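Local structure of switch-activating protein 1 (5JDK) at residues K55-Y60 against H76-C81; K37-R42 against E69-A74. The protein binds specific double-stranded DNA, including the mating-type switch-activating site SAS1 and the replication fork barrier RFB1 in ribosomal DNA, where it blocks replication forks. All coordinates share one frame; numbering follows the deposited sequence.

Interaction 1 (K55-Y60 against H76-C81); sequences KTSEFY and HTESAC
Glu78 reaches across to the first turn of helix 56-71 and takes a hydrogen bond from Ser57, OG to OE1 at 2.7 Å. Its chain is fully extended (chi1 -179°, chi2 -167°), which carries the carboxylate over the serine; the hydroxyl meets OE1 from above the carboxylate plane, 38° out of it. The second oxygen, OE2, lies 3.4 Å from Ser57 CA and accepts a hydrogen bond from a water that is also hydrogen-bonded to Thr56 OG1, so both oxygens are held on this polar side, where Ser57 is exposed to solvent. The two helices belong to the all-helical N-terminal DNA-binding domain, a member of the helix-turn-helix clan, and meet here through the start of each. Thr77 caps the second helix, its OG1 accepting from Ala80 N at 3.0 Å. On the side where Tyr60 and Cys81 are buried, the contact is one of van der Waals packing: Tyr60 CB abuts Glu78 CG at 4.1 Å, and Cys81 SG approaches Tyr60 O at 3.8 Å while also packing on Ile63 and Ala64. The tyrosine ring turns away from Glu78 toward Arg82 and Ile85, with Phe59 CD2 over the centre of one face, 3.7 Å above the plane.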
loop_
_atom_site.group_PDB
_atom_site.type_symbol
_atom_site.label_atom_id
_atom_site.label_comp_id
_atom_site.label_asym_id
_atom_site.label_seq_id
_atom_site.Cartn_x
_atom_site.Cartn_y
_atom_site.Cartn_z
ATOM N N LYS A 55 11.155 8.568 7.498
ATOM C CA LYS A 55 11.738 8.856 6.169
ATOM C C LYS A 55 10.720 8.493 5.064
ATOM O O LYS A 55 11.040 7.890 4.017
ATOM C CB LYS A 55 13.073 8.190 5.933
ATOM C CG LYS A 55 14.104 8.607 6.928
ATOM C CD LYS A 55 15.490 8.149 6.642
ATOM C CE LYS A 55 16.405 8.600 7.776
ATOM N NZ LYS A 55 16.490 10.049 7.813
ATOM N N THR A 56 9.475 8.852 5.297
ATOM C CA THR A 56 8.438 8.538 4.370
ATOM C C THR A 56 8.588 9.230 3.021
ATOM O O THR A 56 8.240 8.643 1.991
ATOM C CB THR A 56 7.044 8.816 4.920
ATOM O OG1 THR A 56 6.945 10.214 5.123
ATOM C CG2 THR A 56 6.804 8.060 6.169
ATOM N N SER A 57 9.087 10.468 3.020
ATOM C CA SER A 57 9.151 11.233 1.776
ATOM C C SER A 57 9.958 10.494 0.719
ATOM O O SER A 57 9.516 10.351 -0.433
ATOM C CB SER A 57 9.750 12.612 2.057
ATOM O OG SER A 57 9.905 13.378 0.880
ATOM N N GLU A 58 11.142 10.004 1.091
ATOM C CA GLU A 58 11.986 9.320 0.115
ATOM C C GLU A 58 11.278 8.096 -0.452
ATOM O O GLU A 58 11.417 7.770 -1.644
ATOM C CB GLU A 58 13.290 8.863 0.779
ATOM C CG GLU A 58 14.240 9.941 1.239
ATOM C CD GLU A 58 15.231 9.418 2.264
ATOM O OE1 GLU A 58 15.437 10.089 3.301
ATOM O OE2 GLU A 58 15.794 8.324 2.030
ATOM N N PHE A 59 10.533 7.390 0.400
ATOM C CA PHE A 59 9.873 6.159 -0.009
ATOM C C PHE A 59 8.736 6.443 -0.980
ATOM O O PHE A 59 8.689 5.868 -2.077
ATOM C CB PHE A 59 9.365 5.394 1.215
ATOM C CG PHE A 59 8.673 4.112 0.864
ATOM C CD1 PHE A 59 9.395 2.986 0.505
ATOM C CD2 PHE A 59 7.296 4.037 0.853
ATOM C CE1 PHE A 59 8.753 1.824 0.156
ATOM C CE2 PHE A 59 6.652 2.875 0.516
ATOM C CZ PHE A 59 7.384 1.761 0.165
ATOM N N TYR A 60 7.796 7.317 -0.597
ATOM C CA TYR A 60 6.665 7.565 -1.486
ATOM C C TYR A 60 7.102 8.259 -2.766
ATOM O O TYR A 60 6.480 8.055 -3.822
ATOM C CB TYR A 60 5.506 8.286 -0.759
ATOM C CG TYR A 60 4.963 7.391 0.347
ATOM C CD1 TYR A 60 4.248 6.240 0.044
ATOM C CD2 TYR A 60 5.250 7.642 1.679
ATOM C CE1 TYR A 60 3.822 5.375 1.034
ATOM C CE2 TYR A 60 4.819 6.789 2.682
ATOM C CZ TYR A 60 4.118 5.646 2.350
ATOM O OH TYR A 60 3.719 4.752 3.311
ATOM N N HIS A 76 2.452 11.515 -10.491
ATOM C CA HIS A 76 1.866 11.903 -9.222
ATOM C C HIS A 76 2.919 12.654 -8.423
ATOM O O HIS A 76 4.089 12.251 -8.414
ATOM C CB HIS A 76 1.499 10.661 -8.385
ATOM C CG HIS A 76 0.231 9.967 -8.783
ATOM N ND1 HIS A 76 0.090 9.276 -9.966
ATOM C CD2 HIS A 76 -0.927 9.782 -8.103
ATOM C CE1 HIS A 76 -1.118 8.736 -10.018
ATOM N NE2 HIS A 76 -1.754 9.024 -8.897
ATOM N N THR A 77 2.517 13.722 -7.732
ATOM C CA THR A 77 3.368 14.244 -6.681
ATOM C C THR A 77 3.531 13.189 -5.584
ATOM O O THR A 77 2.812 12.184 -5.519
ATOM C CB THR A 77 2.766 15.503 -6.064
ATOM O OG1 THR A 77 1.534 15.152 -5.436
ATOM C CG2 THR A 77 2.533 16.592 -7.110
ATOM N N GLU A 78 4.500 13.424 -4.704
ATOM C CA GLU A 78 4.642 12.568 -3.533
ATOM C C GLU A 78 3.315 12.431 -2.791
ATOM O O GLU A 78 2.875 11.323 -2.455
ATOM C CB GLU A 78 5.698 13.150 -2.600
ATOM C CG GLU A 78 5.914 12.283 -1.370
ATOM C CD GLU A 78 6.705 12.970 -0.284
ATOM O OE1 GLU A 78 7.713 13.627 -0.594
ATOM O OE2 GLU A 78 6.315 12.885 0.904
ATOM N N SER A 79 2.671 13.558 -2.512
ATOM C CA SER A 79 1.441 13.535 -1.734
ATOM C C SER A 79 0.328 12.812 -2.471
ATOM O O SER A 79 -0.442 12.063 -1.858
ATOM C CB SER A 79 1.018 14.959 -1.398
ATOM O OG SER A 79 -0.203 14.937 -0.680
ATOM N N ALA A 80 0.218 13.018 -3.783
ATOM C CA ALA A 80 -0.838 12.343 -4.525
ATOM C C ALA A 80 -0.623 10.834 -4.530
ATOM O O ALA A 80 -1.584 10.061 -4.406
ATOM C CB ALA A 80 -0.916 12.887 -5.945
ATOM N N CYS A 81 0.625 10.389 -4.681
ATOM C CA CYS A 81 0.905 8.959 -4.650
ATOM C C CYS A 81 0.558 8.374 -3.286
ATOM O O CYS A 81 -0.154 7.360 -3.175
ATOM C CB CYS A 81 2.377 8.724 -4.975
ATOM S SG CYS A 81 2.913 7.026 -4.818
HETATM O O HOH W 1 6.572 12.561 3.524
#

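Interaction 2 (K37-R42 against E69-A74); sequences KIKLMR and EDEGLA
Lys39, on helix 34-46, faces Glu71, near where helix 56-71 gives way to a turn, with their CA atoms 6.7 Å apart, and just beyond, Gly72 is the first residue to leave helical geometry, with a positive phi of 70°. Both side chains start toward the opposite segment but run differently. The lysine is extended from CG onward, whereas the glutamate bends at chi2 (-58°), and this turn brings its carboxylate obliquely against the lysine's methylenes. OE1 accordingly sits 3.3 Å from Lys39 CD and 3.6 Å from Lys39 CE, while the ammonium NZ remains 4.1 Å from the same oxygen. The charges therefore attract at a distance beyond a salt bridge, and the closer meeting is between carboxylate and aliphatic chain. A water adds a looser link: it donates to Glu71 O at 2.9 Å and accepts only a weak bond from Lys39 NZ, which also has a long, weak ion pair with Glu35 of its own helix. In this helical domain of the helix-turn-helix clan, the contact joins the first helix to the turn that leads from helix 56-71 toward helix 78-98. With an alanine here in place of Lys39 the methylenes beside Glu71 are gone, and its carboxylate is likely to lose the nearby positive charge and be freer to turn. Deeper in, the polar pair gives way to leucines. Leu40 and Leu73 cross at about a right angle and touch through their CD1 methyls, 4.1 Å apart. Leu40 continues onto Gln84 and Ile85 of helix 78-98, so that its side chain bridges from the turn to the neighbouring helix, and Leu73 also rests against Glu36.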
loop_
_atom_site.group_PDB
_atom_site.type_symbol
_atom_site.label_atom_id
_atom_site.label_comp_id
_atom_site.label_asym_id
_atom_site.label_seq_id
_atom_site.Cartn_x
_atom_site.Cartn_y
_atom_site.Cartn_z
ATOM N N LYS A 37 -4.261 -0.049 -9.257
ATOM C CA LYS A 37 -4.092 -0.207 -7.816
ATOM C C LYS A 37 -3.233 -1.415 -7.507
ATOM O O LYS A 37 -2.370 -1.367 -6.623
ATOM C CB LYS A 37 -5.448 -0.393 -7.141
ATOM C CG LYS A 37 -6.315 0.836 -7.121
ATOM C CD LYS A 37 -7.680 0.505 -6.537
ATOM C CE LYS A 37 -8.578 1.711 -6.476
ATOM N NZ LYS A 37 -9.916 1.332 -5.985
ATOM N N ILE A 38 -3.470 -2.515 -8.220
ATOM C CA ILE A 38 -2.661 -3.710 -8.039
ATOM C C ILE A 38 -1.213 -3.464 -8.460
ATOM O O ILE A 38 -0.282 -3.851 -7.752
ATOM C CB ILE A 38 -3.304 -4.904 -8.766
ATOM C CG1 ILE A 38 -4.577 -5.316 -8.035
ATOM C CG2 ILE A 38 -2.331 -6.082 -8.875
ATOM C CD1 ILE A 38 -5.467 -6.279 -8.800
ATOM N N LYS A 39 -0.986 -2.816 -9.607
ATOM C CA LYS A 39 0.392 -2.504 -9.987
ATOM C C LYS A 39 1.087 -1.654 -8.924
ATOM O O LYS A 39 2.259 -1.901 -8.572
ATOM C CB LYS A 39 0.408 -1.791 -11.334
ATOM C CG LYS A 39 0.019 -2.691 -12.498
ATOM C CD LYS A 39 -0.014 -1.920 -13.807
ATOM C CE LYS A 39 -0.308 -2.839 -14.981
ATOM N NZ LYS A 39 -0.437 -2.085 -16.256
ATOM N N LEU A 40 0.382 -0.643 -8.410
ATOM C CA LEU A 40 0.943 0.236 -7.394
ATOM C C LEU A 40 1.279 -0.539 -6.127
ATOM O O LEU A 40 2.389 -0.412 -5.584
ATOM C CB LEU A 40 -0.037 1.367 -7.106
ATOM C CG LEU A 40 0.349 2.348 -6.003
ATOM C CD1 LEU A 40 1.681 3.002 -6.287
ATOM C CD2 LEU A 40 -0.729 3.401 -5.860
ATOM N N MET A 41 0.329 -1.343 -5.624
ATOM C CA MET A 41 0.588 -2.070 -4.387
ATOM C C MET A 41 1.624 -3.173 -4.563
ATOM O O MET A 41 2.353 -3.474 -3.616
ATOM C CB MET A 41 -0.708 -2.591 -3.785
ATOM C CG MET A 41 -1.614 -1.498 -3.282
ATOM S SD MET A 41 -0.892 -0.391 -2.069
ATOM C CE MET A 41 -0.645 -1.519 -0.702
ATOM N N ARG A 42 1.725 -3.770 -5.751
ATOM C CA ARG A 42 2.829 -4.684 -6.006
ATOM C C ARG A 42 4.161 -3.982 -5.799
ATOM O O ARG A 42 5.081 -4.547 -5.201
ATOM C CB ARG A 42 2.765 -5.234 -7.431
ATOM C CG ARG A 42 1.705 -6.301 -7.660
ATOM C CD ARG A 42 1.665 -6.704 -9.119
ATOM N NE ARG A 42 0.615 -7.665 -9.403
ATOM C CZ ARG A 42 0.162 -7.923 -10.624
ATOM N NH1 ARG A 42 0.670 -7.288 -11.674
ATOM N NH2 ARG A 42 -0.803 -8.811 -10.797
ATOM N N GLU A 69 7.463 5.326 -14.205
ATOM C CA GLU A 69 8.462 4.912 -15.184
ATOM C C GLU A 69 8.208 3.503 -15.707
ATOM O O GLU A 69 8.420 3.233 -16.896
ATOM C CB GLU A 69 9.871 5.036 -14.596
ATOM C CG GLU A 69 10.274 6.494 -14.391
ATOM C CD GLU A 69 11.656 6.706 -13.796
ATOM O OE1 GLU A 69 12.373 5.706 -13.523
ATOM O OE2 GLU A 69 12.043 7.893 -13.631
ATOM N N ASP A 70 7.740 2.600 -14.848
ATOM C CA ASP A 70 7.633 1.182 -15.181
ATOM C C ASP A 70 6.209 0.678 -15.333
ATOM O O ASP A 70 5.997 -0.316 -16.034
ATOM C CB ASP A 70 8.297 0.313 -14.105
ATOM C CG ASP A 70 9.787 0.510 -14.018
ATOM O OD1 ASP A 70 10.374 1.249 -14.835
ATOM O OD2 ASP A 70 10.380 -0.121 -13.117
ATOM N N GLU A 71 5.227 1.297 -14.699
ATOM C CA GLU A 71 3.874 0.753 -14.748
ATOM C C GLU A 71 2.899 1.685 -15.441
ATOM O O GLU A 71 1.694 1.393 -15.482
ATOM C CB GLU A 71 3.383 0.364 -13.351
ATOM C CG GLU A 71 4.177 -0.781 -12.725
ATOM C CD GLU A 71 4.167 -2.050 -13.570
ATOM O OE1 GLU A 71 3.235 -2.229 -14.382
ATOM O OE2 GLU A 71 5.101 -2.867 -13.433
ATOM N N GLY A 72 3.380 2.775 -16.018
ATOM C CA GLY A 72 2.487 3.625 -16.769
ATOM C C GLY A 72 1.491 4.377 -15.926
ATOM O O GLY A 72 0.475 4.845 -16.453
ATOM N N LEU A 73 1.740 4.515 -14.629
ATOM C CA LEU A 73 0.883 5.377 -13.839
ATOM C C LEU A 73 1.097 6.819 -14.283
ATOM O O LEU A 73 2.135 7.163 -14.850
ATOM C CB LEU A 73 1.180 5.212 -12.350
ATOM C CG LEU A 73 1.011 3.792 -11.793
ATOM C CD1 LEU A 73 1.269 3.781 -10.288
ATOM C CD2 LEU A 73 -0.360 3.218 -12.125
ATOM N N ALA A 74 0.086 7.658 -14.065
ATOM C CA ALA A 74 0.247 9.086 -14.294
ATOM C C ALA A 74 1.337 9.642 -13.381
ATOM O O ALA A 74 1.663 9.069 -12.342
ATOM C CB ALA A 74 -1.073 9.813 -14.018
HETATM O O HOH W 2 -1.103 1.311 -16.076
#

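How the interactions relate
Helix 56-71 serves both contacts: interaction 1 uses its first turn and interaction 2 the region where it ends and the chain turns, with the two centres about 14 Å apart. The segments alternate along the chain, and 69-74 leads almost directly into 76-81; Ala74 O accepts a hydrogen bond from His76 ND1, bracing the short connection. Neither contact touches the other directly, but both reach Ile85 of helix 78-98, Tyr60 from interaction 1 and Leu40 from interaction 2. A bound glycerol, probably from the crystallisation liquor, is hydrogen-bonded to Tyr60 OH, with about 3 Å between nearest atoms. No DNA is present in this structure.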